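Local atomic coordinates of CEP104 (Gallus gallus, PDB entry 5JO8), a protein that is a centriolar protein that probably binds microtubules or tubulin through its all-helical TOG domain. Residues L136-L140 with V173-L177; Y65-M69 with K111-T115; S47-S51 with F89-R93; L236-F240 with L266-L270. All blocks are in the same frame, centred on the assembly; numbering follows the deposited sequence.

All four contacts join helices of one all-helical TOG domain. The centre of contact 1 lies about 3 Å from the centre of the chain; contacts 2 and 3 lie together toward one end, with contact centres about 15 Å apart, and contact 4 lies on the opposite side of the chain's centre from them. Contacts 1 and 2 are buried, contacts 3 and 4 only partly so. Contacts 2 and 3 share no helix, but helix 54-69 of the former stands in sequence between the two helices of the latter. Contacts 1 and 4 are leucine-rich, with one aromatic ring each; contact 2 centres on two methionines beside a tyrosine. Contact 3 alone crosses with charge, a flat arginine-tyrosine stack and a hydrogen bond.

Contact 1 (L136-L140 with V173-L177); sequences LPGLL and VPVHL
H176 reaches from helix 173-177 into a group of three side chains, L136, P137 and L140, on helix 125-142. The imidazole contacts come first. L136 brings CD2 to 3.6 Å from H176 CB, and its CG lies over one face of the ring, toward the rim. L140 CD1 approaches ND1 of H176 at 3.4 Å, obliquely. The exposed P137 sets its CG 3.6 Å from H176 NE2, its ring crossing the histidine at about a right angle. With CG anti to its backbone N (chi1 -150°), H176 lays its imidazole among these carbons.

The purely aliphatic contacts flank the ring. L140 CD2 meets L177 CD2 at 3.7 Å, and L136 CD2 lies 4.1 Å from V173 CG2. L177 and L140 both continue onto L196 of helix 187-204, so the branched tips suit a site where three helices converge. P137 has no N-H to give to the preceding turn, consistent with the kink in the helix here.

Shape, more than polarity, joins these segments: a polar ring is packed by methyl and methylene groups, some lying against its nitrogens, with the buried leucines on the inner side and the partly exposed histidine beside the exposed proline.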
# COMPACT_ATOMS: atom_id res chain seq x y z
N LEU A 136 4.32 -1.84 -0.84
CA LEU A 136 2.88 -1.56 -0.96
C LEU A 136 2.03 -2.81 -1.22
O LEU A 136 0.97 -2.95 -0.62
CB LEU A 136 2.62 -0.47 -2.00
CG LEU A 136 1.17 0.01 -2.13
CD1 LEU A 136 0.60 0.48 -0.78
CD2 LEU A 136 1.13 1.13 -3.15
N PRO A 137 2.48 -3.73 -2.10
CA PRO A 137 1.63 -4.91 -2.31
C PRO A 137 1.42 -5.73 -1.04
O PRO A 137 0.31 -6.17 -0.76
CB PRO A 137 2.41 -5.72 -3.34
CG PRO A 137 3.16 -4.67 -4.11
CD PRO A 137 3.59 -3.68 -3.07
N GLY A 138 2.48 -5.90 -0.26
CA GLY A 138 2.35 -6.61 1.00
C GLY A 138 1.48 -5.87 2.00
O GLY A 138 0.72 -6.49 2.75
N LEU A 139 1.61 -4.55 2.05
CA LEU A 139 0.79 -3.75 2.97
C LEU A 139 -0.67 -3.89 2.58
O LEU A 139 -1.54 -4.05 3.45
CB LEU A 139 1.21 -2.29 2.93
CG LEU A 139 2.58 -2.00 3.55
CD1 LEU A 139 3.05 -0.63 3.12
CD2 LEU A 139 2.48 -2.09 5.08
N LEU A 140 -0.93 -3.85 1.29
CA LEU A 140 -2.30 -4.02 0.81
C LEU A 140 -2.87 -5.38 1.18
O LEU A 140 -4.05 -5.49 1.53
CB LEU A 140 -2.41 -3.75 -0.70
CG LEU A 140 -2.52 -2.26 -0.98
CD1 LEU A 140 -2.30 -1.98 -2.46
CD2 LEU A 140 -3.89 -1.73 -0.55
N VAL A 173 1.10 5.49 -5.12
CA VAL A 173 0.08 4.86 -4.30
C VAL A 173 -1.31 4.90 -4.94
O VAL A 173 -1.96 3.86 -5.01
CB VAL A 173 0.10 5.37 -2.85
CG1 VAL A 173 -0.97 4.68 -2.04
CG2 VAL A 173 1.48 5.12 -2.23
N PRO A 174 -1.75 6.07 -5.44
CA PRO A 174 -3.09 6.08 -6.04
C PRO A 174 -3.26 5.14 -7.22
O PRO A 174 -4.29 4.48 -7.37
CB PRO A 174 -3.25 7.54 -6.49
CG PRO A 174 -2.47 8.29 -5.48
CD PRO A 174 -1.24 7.44 -5.25
N VAL A 175 -2.23 5.06 -8.07
CA VAL A 175 -2.28 4.19 -9.23
C VAL A 175 -2.39 2.73 -8.82
O VAL A 175 -3.16 1.97 -9.41
CB VAL A 175 -1.06 4.44 -10.14
CG1 VAL A 175 -1.11 3.52 -11.35
CG2 VAL A 175 -1.05 5.90 -10.58
N HIS A 176 -1.63 2.33 -7.81
CA HIS A 176 -1.73 0.97 -7.29
C HIS A 176 -3.14 0.69 -6.77
O HIS A 176 -3.70 -0.38 -7.00
CB HIS A 176 -0.72 0.77 -6.16
CG HIS A 176 -0.23 -0.64 -6.04
ND1 HIS A 176 -1.03 -1.68 -5.60
CD2 HIS A 176 0.99 -1.18 -6.27
CE1 HIS A 176 -0.32 -2.79 -5.58
NE2 HIS A 176 0.90 -2.52 -5.99
N LEU A 177 -3.71 1.66 -6.06
CA LEU A 177 -5.03 1.50 -5.45
C LEU A 177 -6.19 1.35 -6.44
O LEU A 177 -7.19 0.72 -6.10
CB LEU A 177 -5.32 2.66 -4.50
CG LEU A 177 -4.52 2.70 -3.20
CD1 LEU A 177 -4.86 3.95 -2.46
CD2 LEU A 177 -4.72 1.47 -2.31

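Contact 2 (Y65-M69 with K111-T115); sequences YKKLM and KMIIT
Y65 and M112 face each other with their CA atoms 7.7 Å apart, where helices 54-69 and 100-121 run nearly parallel, at 17°, their local axes 10.8 Å apart. L68, nearly a turn further on, has I113, the residue right after M112, as its nearest backbone neighbour across the contact.

M112 carries most of the contact. Its CG stands anti to the backbone N (chi1 178°), which sends the chain straight across; bends at the next two torsions then fold the sulfur and methyl against the other helix. CG touches both Y65 CE2 at 3.6 Å and M69 SD at 3.4 Å. The two methionines slide past each other in opposite directions, with M112 SD 3.7 Å from M69 SD. At its end, M112 CE rests 3.7 Å from L68 CB. The sulfur of M112 also makes an oblique Met-aromatic contact with Y65, 5.5 Å from the ring centroid. Flexible, polarisable methionine suits this place because it can follow such an uneven surface. Deeper in, L68 CD2 touches I113 CG1 at 3.8 Å. An alanine in place of M112 would remove CG, the sulfur and the methyl, and is likely to leave a gap between Y65, L68 and M69.

Helix 77-94 packs against the same seam, its A87 touching both L68 and I113, while helix 125-142 meets I113 from C131. Within helix 100-121, K108 makes a cation-pi contact with Y65 and Y117 touches both L68 and M112.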
# COMPACT_ATOMS: atom_id res chain seq x y z
N TYR A 65 17.11 -0.78 11.91
CA TYR A 65 16.76 0.62 12.09
C TYR A 65 17.94 1.38 12.68
O TYR A 65 18.33 2.43 12.17
CB TYR A 65 15.53 0.74 13.00
CG TYR A 65 15.27 2.14 13.49
CD1 TYR A 65 15.91 2.63 14.63
CD2 TYR A 65 14.42 3.00 12.81
CE1 TYR A 65 15.71 3.91 15.08
CE2 TYR A 65 14.21 4.30 13.26
CZ TYR A 65 14.86 4.74 14.40
OH TYR A 65 14.68 6.02 14.85
N LYS A 66 18.50 0.86 13.77
CA LYS A 66 19.66 1.50 14.37
C LYS A 66 20.87 1.61 13.42
O LYS A 66 21.51 2.66 13.34
CB LYS A 66 20.07 0.76 15.64
CG LYS A 66 21.28 1.37 16.33
CD LYS A 66 21.48 0.73 17.69
CE LYS A 66 22.76 1.22 18.35
NZ LYS A 66 22.69 2.67 18.68
N LYS A 67 21.18 0.53 12.71
CA LYS A 67 22.34 0.52 11.81
C LYS A 67 22.18 1.58 10.71
O LYS A 67 23.11 2.34 10.43
CB LYS A 67 22.54 -0.87 11.20
CG LYS A 67 23.76 -0.99 10.28
CD LYS A 67 25.06 -0.90 11.06
CE LYS A 67 26.27 -1.00 10.14
NZ LYS A 67 26.29 -2.29 9.40
N LEU A 68 21.00 1.64 10.09
CA LEU A 68 20.78 2.66 9.07
C LEU A 68 20.78 4.08 9.62
O LEU A 68 21.37 4.96 9.00
CB LEU A 68 19.48 2.38 8.30
CG LEU A 68 19.62 1.47 7.09
CD1 LEU A 68 19.91 0.04 7.52
CD2 LEU A 68 18.37 1.52 6.21
N MET A 69 20.14 4.31 10.77
CA MET A 69 20.08 5.64 11.37
C MET A 69 21.46 6.18 11.71
O MET A 69 21.70 7.39 11.66
CB MET A 69 19.19 5.65 12.63
CG MET A 69 17.69 5.66 12.33
SD MET A 69 17.16 7.19 11.54
CE MET A 69 17.40 8.36 12.88
N LYS A 111 9.10 3.49 7.30
CA LYS A 111 8.86 4.93 7.36
C LYS A 111 10.16 5.71 7.52
O LYS A 111 10.35 6.76 6.89
CB LYS A 111 7.88 5.26 8.50
CG LYS A 111 7.55 6.73 8.59
CD LYS A 111 6.50 7.06 9.64
CE LYS A 111 6.33 8.56 9.72
NZ LYS A 111 5.43 8.96 10.84
N MET A 112 11.06 5.21 8.36
CA MET A 112 12.35 5.84 8.55
C MET A 112 13.17 5.86 7.25
O MET A 112 13.82 6.86 6.93
CB MET A 112 13.13 5.11 9.65
CG MET A 112 14.54 5.67 9.91
SD MET A 112 15.83 5.15 8.78
CE MET A 112 16.01 3.42 9.21
N ILE A 113 13.15 4.77 6.50
CA ILE A 113 13.96 4.71 5.28
C ILE A 113 13.47 5.77 4.31
O ILE A 113 14.26 6.52 3.73
CB ILE A 113 13.92 3.32 4.65
CG1 ILE A 113 14.70 2.33 5.52
CG2 ILE A 113 14.56 3.34 3.27
CD1 ILE A 113 14.41 0.89 5.22
N ILE A 114 12.16 5.85 4.14
CA ILE A 114 11.56 6.77 3.18
C ILE A 114 11.66 8.24 3.61
O ILE A 114 12.01 9.11 2.82
CB ILE A 114 10.10 6.37 2.91
CG1 ILE A 114 10.06 5.06 2.12
CG2 ILE A 114 9.35 7.48 2.18
CD1 ILE A 114 8.64 4.46 2.07
N THR A 115 11.36 8.52 4.87
CA THR A 115 11.21 9.90 5.30
C THR A 115 12.49 10.50 5.88
O THR A 115 12.62 11.72 5.99
CB THR A 115 10.06 10.06 6.32
OG1 THR A 115 10.42 9.41 7.55
CG2 THR A 115 8.76 9.46 5.77

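Contact 3 (S47-S51 with F89-R93)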
# COMPACT_ATOMS: atom_id res chain seq x y z
N SER A 47 19.68 -14.11 10.53
CA SER A 47 19.15 -15.28 11.23
C SER A 47 18.09 -14.86 12.24
O SER A 47 17.08 -15.55 12.41
CB SER A 47 20.28 -16.05 11.92
OG SER A 47 21.18 -16.58 10.95
N GLY A 48 18.32 -13.74 12.92
CA GLY A 48 17.31 -13.20 13.82
C GLY A 48 16.03 -12.84 13.09
O GLY A 48 14.93 -13.20 13.54
N ALA A 49 16.15 -12.15 11.97
CA ALA A 49 14.98 -11.77 11.17
C ALA A 49 14.16 -12.98 10.69
O ALA A 49 12.94 -12.88 10.51
CB ALA A 49 15.40 -10.91 9.98
N TYR A 50 14.83 -14.11 10.47
CA TYR A 50 14.16 -15.32 9.98
C TYR A 50 13.75 -16.25 11.12
O TYR A 50 13.18 -17.31 10.87
CB TYR A 50 15.08 -16.09 9.02
CG TYR A 50 15.08 -15.61 7.58
CD1 TYR A 50 15.64 -14.40 7.23
CD2 TYR A 50 14.56 -16.41 6.57
CE1 TYR A 50 15.66 -13.97 5.92
CE2 TYR A 50 14.57 -15.99 5.26
CZ TYR A 50 15.12 -14.77 4.93
OH TYR A 50 15.14 -14.33 3.62
N SER A 51 14.03 -15.85 12.36
CA SER A 51 13.81 -16.73 13.51
C SER A 51 12.33 -17.06 13.74
O SER A 51 11.45 -16.26 13.45
CB SER A 51 14.39 -16.10 14.78
OG SER A 51 14.03 -16.85 15.93
N PHE A 89 14.43 -5.52 1.69
CA PHE A 89 14.26 -6.97 1.59
C PHE A 89 13.69 -7.53 2.91
O PHE A 89 12.74 -8.33 2.91
CB PHE A 89 15.60 -7.65 1.24
CG PHE A 89 15.55 -9.15 1.24
CD1 PHE A 89 15.80 -9.87 2.39
CD2 PHE A 89 15.22 -9.85 0.08
CE1 PHE A 89 15.73 -11.26 2.40
CE2 PHE A 89 15.16 -11.24 0.08
CZ PHE A 89 15.41 -11.94 1.25
N LEU A 90 14.27 -7.11 4.03
CA LEU A 90 13.81 -7.58 5.34
C LEU A 90 12.44 -7.00 5.70
O LEU A 90 11.61 -7.69 6.28
CB LEU A 90 14.85 -7.28 6.42
CG LEU A 90 16.18 -8.02 6.21
CD1 LEU A 90 17.20 -7.59 7.26
CD2 LEU A 90 15.99 -9.53 6.24
N VAL A 91 12.20 -5.73 5.35
CA VAL A 91 10.90 -5.09 5.56
C VAL A 91 9.81 -5.86 4.83
O VAL A 91 8.74 -6.10 5.39
CB VAL A 91 10.92 -3.62 5.11
CG1 VAL A 91 9.50 -3.05 5.06
CG2 VAL A 91 11.76 -2.80 6.05
N ARG A 92 10.07 -6.22 3.58
CA ARG A 92 9.08 -6.87 2.74
C ARG A 92 8.62 -8.19 3.37
O ARG A 92 7.44 -8.52 3.36
CB ARG A 92 9.67 -7.11 1.35
CG ARG A 92 8.69 -7.64 0.31
CD ARG A 92 9.41 -7.88 -1.02
NE ARG A 92 8.49 -8.14 -2.11
CZ ARG A 92 8.87 -8.31 -3.38
NH1 ARG A 92 7.97 -8.54 -4.32
NH2 ARG A 92 10.16 -8.24 -3.69
N ARG A 93 9.58 -8.92 3.93
CA ARG A 93 9.27 -10.16 4.65
C ARG A 93 8.43 -9.90 5.89
O ARG A 93 7.44 -10.60 6.14
CB ARG A 93 10.57 -10.85 5.10
CG ARG A 93 11.43 -11.40 3.99
CD ARG A 93 12.54 -12.28 4.58
NE ARG A 93 12.00 -13.50 5.20
CZ ARG A 93 11.84 -13.69 6.51
NH1 ARG A 93 12.20 -12.76 7.38
NH2 ARG A 93 11.33 -14.84 6.95
O HOH W 1 10.29 -13.65 9.28
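R93 lays its guanidinium flat on the ring of Y50, the planes only 11° apart and the centres 3.6 Å from each other. CZ sits over the middle of the ring, and NE comes to 3.4 Å from Y50 CZ, so the positive group looks straight down on the pi cloud: a cation-pi stack. The arginine chain crosses the tyrosine at about a right angle, and a bend at its third torsion (chi3 67°) turns the guanidinium over the ring. Stacked this way, the group still has its N-H bonds directed outward around its rim. One of them, on NH1, donates to A49 O at 3.2 Å, with an angle of 149° at the hydrogen; it comes from above the carbonyl plane. A water donates to the same A49 O at 3.0 Å and accepts a weak bond from R93 NH2, bridging the two.

The stack joins helix 43-49, and the residues that follow it, to helix 77-94 in the all-helical solenoid of the TOG domain, where helices of HEAT-like character pack side by side. Arginine suits the partly exposed margin, since its flat face can cover an aromatic ring while its edge meets a backbone oxygen and water.

F89 meets Y50 at another angle: the two side chains cross at about a right angle, and F89 CE1 lies 3.4 Å from Y50 OH, each at the edge of the other's ring. That hydroxyl is hydrogen-bonded to E33. Beside the stack, A49 has only a methyl, consistent with the close backbone approach of 7.3 Å between its CA and that of L90; its CB lies 4.0 Å from L90 CD2.

Contact 4 (L236-F240 with L266-L270)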
# COMPACT_ATOMS: atom_id res chain seq x y z
N LEU A 236 -20.33 3.10 -5.35
CA LEU A 236 -21.35 4.11 -5.65
C LEU A 236 -21.00 5.46 -5.04
O LEU A 236 -21.12 6.49 -5.70
CB LEU A 236 -22.71 3.66 -5.14
CG LEU A 236 -23.34 2.47 -5.84
CD1 LEU A 236 -24.50 1.98 -5.00
CD2 LEU A 236 -23.81 2.89 -7.23
N ARG A 237 -20.58 5.47 -3.78
CA ARG A 237 -20.18 6.71 -3.12
C ARG A 237 -19.06 7.42 -3.87
O ARG A 237 -19.06 8.65 -3.99
CB ARG A 237 -19.76 6.46 -1.68
CG ARG A 237 -20.89 5.97 -0.79
CD ARG A 237 -20.65 6.35 0.67
NE ARG A 237 -19.40 5.82 1.20
CZ ARG A 237 -19.28 4.67 1.85
NH1 ARG A 237 -20.34 3.90 2.03
NH2 ARG A 237 -18.10 4.28 2.31
N ILE A 238 -18.11 6.64 -4.38
CA ILE A 238 -17.00 7.20 -5.12
C ILE A 238 -17.52 7.88 -6.39
O ILE A 238 -17.15 9.01 -6.70
CB ILE A 238 -15.97 6.10 -5.44
CG1 ILE A 238 -15.18 5.72 -4.18
CG2 ILE A 238 -15.01 6.54 -6.54
CD1 ILE A 238 -14.41 4.42 -4.31
N ILE A 239 -18.40 7.19 -7.09
CA ILE A 239 -18.96 7.72 -8.32
C ILE A 239 -19.80 8.97 -8.06
O ILE A 239 -19.68 9.96 -8.78
CB ILE A 239 -19.73 6.64 -9.09
CG1 ILE A 239 -18.76 5.57 -9.57
CG2 ILE A 239 -20.47 7.26 -10.29
CD1 ILE A 239 -19.42 4.30 -10.02
N PHE A 240 -20.64 8.94 -7.03
CA PHE A 240 -21.46 10.10 -6.69
C PHE A 240 -20.58 11.29 -6.35
O PHE A 240 -20.87 12.42 -6.72
CB PHE A 240 -22.39 9.79 -5.51
CG PHE A 240 -23.57 8.94 -5.86
CD1 PHE A 240 -24.29 9.17 -7.03
CD2 PHE A 240 -23.98 7.91 -5.04
CE1 PHE A 240 -25.40 8.39 -7.35
CE2 PHE A 240 -25.08 7.12 -5.35
CZ PHE A 240 -25.79 7.36 -6.51
N LEU A 266 -28.74 -1.31 -9.10
CA LEU A 266 -27.59 -0.42 -9.00
C LEU A 266 -27.74 0.81 -9.88
O LEU A 266 -27.48 1.93 -9.44
CB LEU A 266 -26.30 -1.15 -9.38
CG LEU A 266 -25.56 -1.88 -8.26
CD1 LEU A 266 -24.40 -2.68 -8.85
CD2 LEU A 266 -25.06 -0.90 -7.22
N TYR A 267 -28.16 0.60 -11.13
CA TYR A 267 -28.26 1.70 -12.09
C TYR A 267 -29.45 2.62 -11.82
O TYR A 267 -29.36 3.84 -12.00
CB TYR A 267 -28.26 1.17 -13.53
CG TYR A 267 -26.96 0.46 -13.83
CD1 TYR A 267 -25.89 1.15 -14.36
CD2 TYR A 267 -26.80 -0.88 -13.52
CE1 TYR A 267 -24.68 0.51 -14.61
CE2 TYR A 267 -25.61 -1.53 -13.76
CZ TYR A 267 -24.55 -0.84 -14.30
OH TYR A 267 -23.36 -1.49 -14.54
N LYS A 268 -30.55 2.04 -11.34
CA LYS A 268 -31.64 2.83 -10.81
C LYS A 268 -31.10 3.73 -9.69
O LYS A 268 -31.29 4.94 -9.70
CB LYS A 268 -32.78 1.93 -10.33
CG LYS A 268 -33.99 2.67 -9.81
CD LYS A 268 -35.07 1.70 -9.36
CE LYS A 268 -36.10 2.40 -8.48
NZ LYS A 268 -36.81 3.49 -9.19
N THR A 269 -30.39 3.14 -8.73
CA THR A 269 -29.79 3.92 -7.65
C THR A 269 -28.83 5.00 -8.17
O THR A 269 -28.86 6.15 -7.73
CB THR A 269 -29.04 3.00 -6.66
OG1 THR A 269 -29.96 2.06 -6.08
CG2 THR A 269 -28.39 3.81 -5.54
N LEU A 270 -27.97 4.61 -9.11
CA LEU A 270 -26.99 5.53 -9.69
C LEU A 270 -27.67 6.72 -10.36
O LEU A 270 -27.39 7.88 -10.03
CB LEU A 270 -26.13 4.77 -10.70
CG LEU A 270 -24.69 5.20 -10.99
CD1 LEU A 270 -23.93 5.50 -9.71
CD2 LEU A 270 -23.98 4.10 -11.76
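L236 and L270 come together through different first torsions: CG of L236 lies opposite its carbonyl carbon (chi1 -68°), whereas CG of L270 lies opposite its backbone N (chi1 -152°) and swings the branch toward helix 229-245. In F240 the second torsion (chi2 -43°) turns the ring so that its edge is directed at the backbone of helix 265-276.

The leucine methyls pack against one another. L236 CD2 touches L270 CD1 at 3.6 Å, and L236 CD1 touches L266 CD2 at 3.7 Å, so one forked end spans two residues a turn apart on the partner helix. An alanine here in place of L236 would take away CG and both methyls and would probably leave L266 and L270 facing a gap. I239 adds CG2, 3.9 Å from L270 CD1, approaching at about a right angle, so that this one methyl of L270 is met by L236, I239 and the edge carbon CE1 of F240. T269 brings its CG2 to 4.3 Å from L236 CD1, while its hydroxyl is bonded to V265 O of its own helix; threonine can therefore show a methyl here without stranding its oxygen.

F240 works differently. Its CE1 lies 3.4 Å from L270 O and its CZ 3.5 Å from T269 O, both oxygens at the ring edge and in its plane. I239 also rests on M217 and A220 of helix 213-223, which extends the apolar layer inward.

Chemically, then, two modes meet: branched aliphatics make up an apolar seam that probably keeps water out of its inner part, and the slightly positive edge of an aromatic ring is turned to carbonyl oxygens, a mild electrostatic match that a ring face could not give.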